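Side-chain contacts in iron-sulfur cluster assembly scaffold protein NifU (Fervidobacterium islandicum, PDB 6A6F), which probably acts as a scaffold or sulfur-handling protein in iron-sulfur cluster assembly by the SUF system: residues S14-K17 with K18-G21; K98-E102 with N103-P107; M119-K122 with C123-P127. One frame throughout, in Å; residues are numbered along the deposited sequence.

Contact 1. Residues S14-K17 with K18-G21. With NI (nickel (II) ion), chain J.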
loop_
_atom_site.group_PDB
_atom_site.type_symbol
_atom_site.label_atom_id
_atom_site.label_comp_id
_atom_site.label_asym_id
_atom_site.label_seq_id
_atom_site.Cartn_x
_atom_site.Cartn_y
_atom_site.Cartn_z
ATOM N N SER A 14 3.139 3.474 7.255
ATOM C CA SER A 14 2.851 2.629 6.082
ATOM C C SER A 14 3.630 3.111 4.864
ATOM O O SER A 14 3.829 2.357 3.948
ATOM C CB SER A 14 1.361 2.657 5.672
ATOM O OG SER A 14 1.014 3.961 5.166
ATOM N N LYS A 15 4.033 4.370 4.852
ATOM C CA LYS A 15 4.735 4.954 3.724
ATOM C C LYS A 15 6.239 4.909 3.884
ATOM O O LYS A 15 6.967 5.274 2.950
ATOM C CB LYS A 15 4.329 6.428 3.549
ATOM C CG LYS A 15 2.938 6.614 2.968
ATOM C CD LYS A 15 2.695 8.038 2.500
ATOM C CE LYS A 15 2.573 9.027 3.671
ATOM N NZ LYS A 15 1.229 8.940 4.306
ATOM N N LEU A 16 6.720 4.458 5.039
ATOM C CA LEU A 16 8.160 4.483 5.305
ATOM C C LEU A 16 8.907 3.620 4.289
ATOM O O LEU A 16 8.475 2.511 3.982
ATOM C CB LEU A 16 8.427 3.995 6.729
ATOM C CG LEU A 16 9.699 4.421 7.397
ATOM C CD1 LEU A 16 9.679 5.939 7.624
ATOM C CD2 LEU A 16 9.871 3.685 8.710
ATOM N N LYS A 17 10.024 4.155 3.782
ATOM C CA LYS A 17 10.828 3.512 2.768
ATOM C C LYS A 17 12.139 2.898 3.223
ATOM O O LYS A 17 12.668 2.046 2.547
ATOM C CB LYS A 17 11.220 4.550 1.694
ATOM C CG LYS A 17 10.070 5.145 0.888
ATOM C CD LYS A 17 9.155 4.068 0.349
ATOM C CE LYS A 17 8.128 4.682 -0.598
ATOM N NZ LYS A 17 7.211 3.632 -1.127
ATOM N N LYS A 18 12.683 3.342 4.334
ATOM C CA LYS A 18 14.059 2.948 4.698
ATOM C C LYS A 18 14.265 1.442 4.955
ATOM O O LYS A 18 15.361 0.982 4.807
ATOM C CB LYS A 18 14.522 3.740 5.885
ATOM C CG LYS A 18 13.716 3.444 7.101
ATOM C CD LYS A 18 13.623 4.696 7.959
ATOM C CE LYS A 18 14.982 5.153 8.380
ATOM N NZ LYS A 18 14.801 6.305 9.281
ATOM N N PHE A 19 13.195 0.677 5.255
ATOM C CA PHE A 19 13.315 -0.779 5.455
ATOM C C PHE A 19 12.817 -1.632 4.318
ATOM O O PHE A 19 12.807 -2.852 4.431
ATOM C CB PHE A 19 12.667 -1.252 6.787
ATOM C CG PHE A 19 13.051 -0.447 7.948
ATOM C CD1 PHE A 19 14.364 -0.197 8.212
ATOM C CD2 PHE A 19 12.086 0.155 8.720
ATOM C CE1 PHE A 19 14.721 0.616 9.268
ATOM C CE2 PHE A 19 12.409 0.959 9.779
ATOM C CZ PHE A 19 13.741 1.206 10.035
ATOM N N HIS A 20 12.431 -1.029 3.193
ATOM C CA HIS A 20 11.801 -1.778 2.110
ATOM C C HIS A 20 12.860 -2.175 1.101
ATOM O O HIS A 20 13.559 -1.326 0.614
ATOM C CB HIS A 20 10.740 -0.879 1.435
ATOM C CG HIS A 20 9.962 -1.586 0.394
ATOM N ND1 HIS A 20 9.215 -2.711 0.677
ATOM C CD2 HIS A 20 9.788 -1.330 -0.921
ATOM C CE1 HIS A 20 8.670 -3.155 -0.447
ATOM N NE2 HIS A 20 8.965 -2.310 -1.410
ATOM N N GLY A 21 12.980 -3.448 0.785
ATOM C CA GLY A 21 14.079 -3.909 -0.055
ATOM C C GLY A 21 14.524 -5.315 0.336
ATOM O O GLY A 21 13.972 -5.956 1.229
HETATM NI NI NI J . 8.645 -2.048 -3.597
HETATM O O HOH W 1 10.303 0.952 4.989
HETATM O O HOH W 2 13.262 1.537 -0.020
HETATM O O HOH W 3 8.939 -0.247 -3.576
HETATM O O HOH W 4 10.761 -2.702 -4.152
HETATM O O HOH W 5 8.311 -3.683 -3.618
HETATM O O HOH W 6 9.077 -3.664 -5.420
#

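Contact 2. Residues K98-E102 with N103-P107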
loop_
_atom_site.group_PDB
_atom_site.type_symbol
_atom_site.label_atom_id
_atom_site.label_comp_id
_atom_site.label_asym_id
_atom_site.label_seq_id
_atom_site.Cartn_x
_atom_site.Cartn_y
_atom_site.Cartn_z
ATOM N N LYS A 98 -5.651 -10.220 25.949
ATOM C CA LYS A 98 -4.851 -10.639 27.095
ATOM C C LYS A 98 -3.929 -9.555 27.618
ATOM O O LYS A 98 -3.912 -8.442 27.111
ATOM C CB LYS A 98 -4.066 -11.911 26.758
ATOM C CG LYS A 98 -4.954 -13.018 26.219
ATOM C CD LYS A 98 -4.248 -14.367 26.188
ATOM C CE LYS A 98 -3.017 -14.323 25.299
ATOM N NZ LYS A 98 -2.391 -15.649 25.033
ATOM N N GLU A 99 -3.172 -9.883 28.655
ATOM C CA GLU A 99 -2.355 -8.896 29.339
ATOM C C GLU A 99 -0.984 -8.745 28.645
ATOM O O GLU A 99 -0.438 -9.718 28.116
ATOM C CB GLU A 99 -2.207 -9.272 30.836
ATOM C CG GLU A 99 -0.878 -8.862 31.482
ATOM C CD GLU A 99 -0.949 -8.697 33.001
ATOM O OE1 GLU A 99 -0.897 -9.716 33.738
ATOM O OE2 GLU A 99 -1.029 -7.530 33.458
ATOM N N PHE A 100 -0.427 -7.533 28.692
ATOM C CA PHE A 100 0.855 -7.256 28.041
ATOM C C PHE A 100 1.622 -6.153 28.722
ATOM O O PHE A 100 1.080 -5.353 29.495
ATOM C CB PHE A 100 0.648 -6.884 26.570
ATOM C CG PHE A 100 -0.139 -5.640 26.375
ATOM C CD1 PHE A 100 0.481 -4.416 26.361
ATOM C CD2 PHE A 100 -1.511 -5.694 26.214
ATOM C CE1 PHE A 100 -0.245 -3.261 26.179
ATOM C CE2 PHE A 100 -2.256 -4.534 26.032
ATOM C CZ PHE A 100 -1.625 -3.313 26.019
ATOM N N ASP A 101 2.898 -6.118 28.391
ATOM C CA ASP A 101 3.855 -5.230 29.011
ATOM C C ASP A 101 4.135 -4.015 28.121
ATOM O O ASP A 101 4.862 -4.135 27.122
ATOM C CB ASP A 101 5.143 -6.009 29.268
ATOM C CG ASP A 101 6.157 -5.197 30.000
ATOM O OD1 ASP A 101 6.125 -3.975 29.838
ATOM O OD2 ASP A 101 7.007 -5.763 30.724
ATOM N N GLU A 102 3.618 -2.851 28.527
ATOM C CA GLU A 102 3.693 -1.631 27.707
ATOM C C GLU A 102 5.117 -1.150 27.441
ATOM O O GLU A 102 5.400 -0.536 26.417
ATOM C CB GLU A 102 2.879 -0.509 28.349
ATOM C CG GLU A 102 1.378 -0.781 28.347
ATOM C CD GLU A 102 0.534 0.487 28.436
ATOM O OE1 GLU A 102 0.698 1.240 29.422
ATOM O OE2 GLU A 102 -0.297 0.721 27.518
ATOM N N ASN A 103 6.009 -1.430 28.371
ATOM C CA ASN A 103 7.407 -1.048 28.245
ATOM C C ASN A 103 8.137 -1.875 27.230
ATOM O O ASN A 103 9.076 -1.412 26.652
ATOM C CB ASN A 103 8.117 -1.174 29.583
ATOM C CG ASN A 103 7.914 0.039 30.459
ATOM O OD1 ASN A 103 7.240 0.998 30.081
ATOM N ND2 ASN A 103 8.505 0.007 31.641
ATOM N N VAL A 104 7.746 -3.121 27.068
ATOM C CA VAL A 104 8.306 -3.968 26.029
ATOM C C VAL A 104 7.827 -3.484 24.636
ATOM O O VAL A 104 8.574 -3.540 23.683
ATOM C CB VAL A 104 7.893 -5.434 26.250
ATOM C CG1 VAL A 104 8.228 -6.300 25.049
ATOM C CG2 VAL A 104 8.568 -5.992 27.501
ATOM N N LEU A 105 6.587 -3.003 24.536
ATOM C CA LEU A 105 6.000 -2.684 23.243
ATOM C C LEU A 105 6.412 -1.355 22.697
ATOM O O LEU A 105 6.511 -1.210 21.483
ATOM C CB LEU A 105 4.474 -2.781 23.268
ATOM C CG LEU A 105 4.025 -4.244 23.353
ATOM C CD1 LEU A 105 2.506 -4.351 23.181
ATOM C CD2 LEU A 105 4.782 -5.167 22.371
ATOM N N GLY A 106 6.605 -0.383 23.578
ATOM C CA GLY A 106 6.838 0.985 23.188
ATOM C C GLY A 106 5.789 1.505 22.199
ATOM O O GLY A 106 4.565 1.429 22.465
ATOM N N PRO A 107 6.246 2.035 21.036
ATOM C CA PRO A 107 5.291 2.628 20.078
ATOM C C PRO A 107 4.384 1.563 19.399
ATOM O O PRO A 107 3.442 1.925 18.730
ATOM C CB PRO A 107 6.217 3.314 19.060
ATOM C CG PRO A 107 7.421 2.455 19.047
ATOM C CD PRO A 107 7.619 2.084 20.517
HETATM O O HOH W 7 3.964 1.206 25.138
#

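Contact 3. Residues M119-K122 with C123-P127. With ZN (zinc ion), chain G.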
loop_
_atom_site.group_PDB
_atom_site.type_symbol
_atom_site.label_atom_id
_atom_site.label_comp_id
_atom_site.label_asym_id
_atom_site.label_seq_id
_atom_site.Cartn_x
_atom_site.Cartn_y
_atom_site.Cartn_z
ATOM N N MET A 119 -10.883 -8.626 11.501
ATOM C CA MET A 119 -10.235 -8.908 10.216
ATOM C C MET A 119 -8.852 -8.230 10.093
ATOM O O MET A 119 -7.887 -8.872 9.625
ATOM C CB MET A 119 -11.146 -8.584 9.026
ATOM C CG MET A 119 -11.911 -9.813 8.530
ATOM S SD MET A 119 -12.861 -9.455 7.036
ATOM C CE MET A 119 -14.212 -8.445 7.673
ATOM N N ARG A 120 -8.743 -6.994 10.594
ATOM C CA ARG A 120 -7.487 -6.236 10.533
ATOM C C ARG A 120 -6.424 -6.693 11.541
ATOM O O ARG A 120 -5.252 -6.383 11.395
ATOM C CB ARG A 120 -7.752 -4.736 10.660
ATOM C CG ARG A 120 -8.867 -4.218 9.777
ATOM C CD ARG A 120 -8.756 -4.716 8.323
ATOM N NE ARG A 120 -7.562 -4.223 7.656
ATOM C CZ ARG A 120 -7.456 -3.053 7.060
ATOM N NH1 ARG A 120 -6.309 -2.717 6.510
ATOM N NH2 ARG A 120 -8.469 -2.184 7.057
ATOM N N VAL A 121 -6.822 -7.437 12.546
ATOM C CA VAL A 121 -5.891 -8.044 13.449
ATOM C C VAL A 121 -4.886 -8.921 12.720
ATOM O O VAL A 121 -3.728 -8.991 13.096
ATOM C CB VAL A 121 -6.631 -8.876 14.520
ATOM C CG1 VAL A 121 -5.669 -9.777 15.286
ATOM C CG2 VAL A 121 -7.319 -7.948 15.495
ATOM N N LYS A 122 -5.319 -9.585 11.670
ATOM C CA LYS A 122 -4.426 -10.386 10.858
ATOM C C LYS A 122 -3.400 -9.586 10.070
ATOM O O LYS A 122 -2.328 -10.095 9.822
ATOM C CB LYS A 122 -5.229 -11.226 9.865
ATOM C CG LYS A 122 -5.794 -12.481 10.510
ATOM C CD LYS A 122 -7.275 -12.372 10.820
ATOM C CE LYS A 122 -7.988 -13.649 10.389
ATOM N NZ LYS A 122 -7.699 -13.786 8.944
ATOM N N CYS A 123 -3.777 -8.377 9.649
ATOM C CA CYS A 123 -2.909 -7.431 8.986
ATOM C C CYS A 123 -1.802 -6.954 9.937
ATOM O O CYS A 123 -0.646 -7.001 9.594
ATOM C CB CYS A 123 -3.715 -6.238 8.434
ATOM S SG CYS A 123 -5.179 -6.734 7.452
ATOM N N PHE A 124 -2.181 -6.506 11.133
ATOM C CA PHE A 124 -1.233 -6.186 12.155
ATOM C C PHE A 124 -0.260 -7.322 12.487
ATOM O O PHE A 124 0.961 -7.094 12.639
ATOM C CB PHE A 124 -1.936 -5.829 13.452
ATOM C CG PHE A 124 -0.995 -5.619 14.574
ATOM C CD1 PHE A 124 -0.137 -4.537 14.578
ATOM C CD2 PHE A 124 -0.925 -6.516 15.610
ATOM C CE1 PHE A 124 0.756 -4.329 15.637
ATOM C CE2 PHE A 124 -0.024 -6.338 16.654
ATOM C CZ PHE A 124 0.821 -5.239 16.668
ATOM N N LEU A 125 -0.793 -8.526 12.636
ATOM C CA LEU A 125 -0.003 -9.658 13.054
ATOM C C LEU A 125 0.846 -10.304 11.984
ATOM O O LEU A 125 1.741 -11.060 12.337
ATOM C CB LEU A 125 -0.862 -10.736 13.716
ATOM C CG LEU A 125 -1.322 -10.404 15.135
ATOM C CD1 LEU A 125 -2.222 -11.526 15.616
ATOM C CD2 LEU A 125 -0.153 -10.199 16.089
ATOM N N LEU A 126 0.576 -10.034 10.703
ATOM C CA LEU A 126 1.290 -10.687 9.633
ATOM C C LEU A 126 2.841 -10.601 9.782
ATOM O O LEU A 126 3.510 -11.629 9.804
ATOM C CB LEU A 126 0.851 -10.144 8.262
ATOM C CG LEU A 126 1.658 -10.697 7.074
ATOM C CD1 LEU A 126 1.491 -12.202 7.018
ATOM C CD2 LEU A 126 1.241 -10.059 5.776
ATOM N N PRO A 127 3.417 -9.372 9.894
ATOM C CA PRO A 127 4.882 -9.340 10.083
ATOM C C PRO A 127 5.345 -10.058 11.320
ATOM O O PRO A 127 6.420 -10.630 11.290
ATOM C CB PRO A 127 5.209 -7.861 10.202
ATOM C CG PRO A 127 3.884 -7.235 10.502
ATOM C CD PRO A 127 2.861 -8.032 9.808
HETATM ZN ZN ZN G . -4.378 -6.100 5.351
#

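Contact 1. Residues S14-K17 with K18-G21
Lys17 O is gripped by two donors. His20 N reaches it over 3.2 Å with an N-H...O angle of 170°, a straight bond at the hydrogen although the donor stands 56° above the carbonyl plane. Water 2 donates a hydrogen bond to Lys17 O at 2.7 Å and another to His20 O, so it ties both ends of the turn together. The His20 N to Lys17 O bond, from residue four back to residue one, is that of a type I beta turn, Lys17 to His20. A second water, water 1, accepts from Phe19 N at 2.9 Å and donates weakly to Leu16 O. The apolar side is carried by Leu16, whose CD2 comes obliquely to Phe19 CE2 at 3.9 Å and also touches Lys18 CD at 4.0 Å. Lys18 in turn lays CG over the centre of one face of the Phe19 ring, 3.6 Å above its plane. CG of His20 is anti to the backbone N (chi1 -175°), and from there NE2 of the ring binds a nickel ion at 2.2 Å, a site shared with His60 of the second subunit. The turn lies in the loop between helix 8-14 and strand 28-34: Leu16 and Phe19 rest on helix 63-76, while the backbones of Phe19 and Gly21 hydrogen-bond to Phe57 on strand 51-58.

Contact 2. Residues K98-E102 with N103-P107
Asp101 meets Val104 with nearly its whole side chain, and the order of contacts runs outward from the backbone. Its CB lies 3.9 Å from Val104 CG2. Asp101 CG lies 3.6 Å from Val104 CG2, the two side chains crossing at about a right angle. At the tip the carboxylate oxygens part company: OD2 stays beside the valine methyl, whereas OD1 turns to the backbone and accepts from Asn103 N at 2.9 Å, the donor meeting the oxygen almost end-on to its C-O bond. The same OD1 takes a second, weak bond from Val104 N at 3.3 Å. What brings it there is chi1 of -176°, which sets CG trans to the aspartate's own N and folds the carboxylate back against the amides of Asn103 and Val104 in the first turn of helix 102-105.

This is an N-cap: first-turn N-H groups, which have no preceding turn to bond to, are met by a side-chain acceptor, and the negative carboxylate would probably also interact favourably with the helix dipole. Asp101 is itself positioned through its N, which donates to Asn90 OD1 of helix 81-95. The backbone O of Asp101 adds only weak bonds, from Val104 N and Leu105 N. One residue on, Glu102 O accepts from Gly106 N at 3.1 Å (145° at the hydrogen) and from water 7, which bridges to Gly106 O; there, with positive phi, the chain leaves the helix. On the inner side Leu105 CD1 approaches Phe100 CD1 obliquely at 3.8 Å, beside Asn90 of helix 81-95.

Contact 3. Residues M119-K122 with C123-P127
The guanidinium of Arg120 presents an edge to Cys123: SG lies only 7° out of its plane, and NE donates to that sulfur at 3.5 Å with an N-H...S angle of 165°. The arginine can do this because its chain curls back, bent at chi2 and chi3, which returns NE to the side of the helix one turn on. At the other end, away from the sulfur, NH2 bonds to Tyr6 OH, which helps fix the rotation of the flat group. The other flat group, the Phe124 ring, leans away from the turn before it and meets the rings of Phe111 and Trp128 at inclined angles.

Cys123 SG binds the zinc ion at 2.3 Å, completing a site with Cys37, Asp39 and Cys62; Arg120 is thus a second-shell donor to a metal ligand, placed three residues earlier on helix 118-135. Phe124 N to Arg120 O at 3.1 Å and Leu125 N to Val121 O at 3.0 Å are alpha-helical bonds; Leu126 N to Lys122 O is weak, and the helix is kinked at Cys123 and Pro127, the proline having no N-H to give. Val121 CG1 and Leu125 CD1 lie side by side, 3.9 Å apart, and Val121 touches Met95.

The three contacts follow one another along the chain and nowhere touch. The centres of contacts 1 and 2 are about 24 Å apart, on opposite sides of the centre of the chain; contact 3 is about 18 Å from contact 1 and 17 Å from contact 2, centre to centre. Contact 3 holds one zinc ligand, Cys123; between nearest atoms contact 3 is about 9 Å from contact 1 and 7 Å from contact 2. Across the dimer, contact 1 approaches the zinc site of the second subunit, Lys17 packing on its Cys37 and Lys15 on its Arg120, while His20 shares a nickel ion with that subunit's His60. Contact 2 touches no other chain of the assembly.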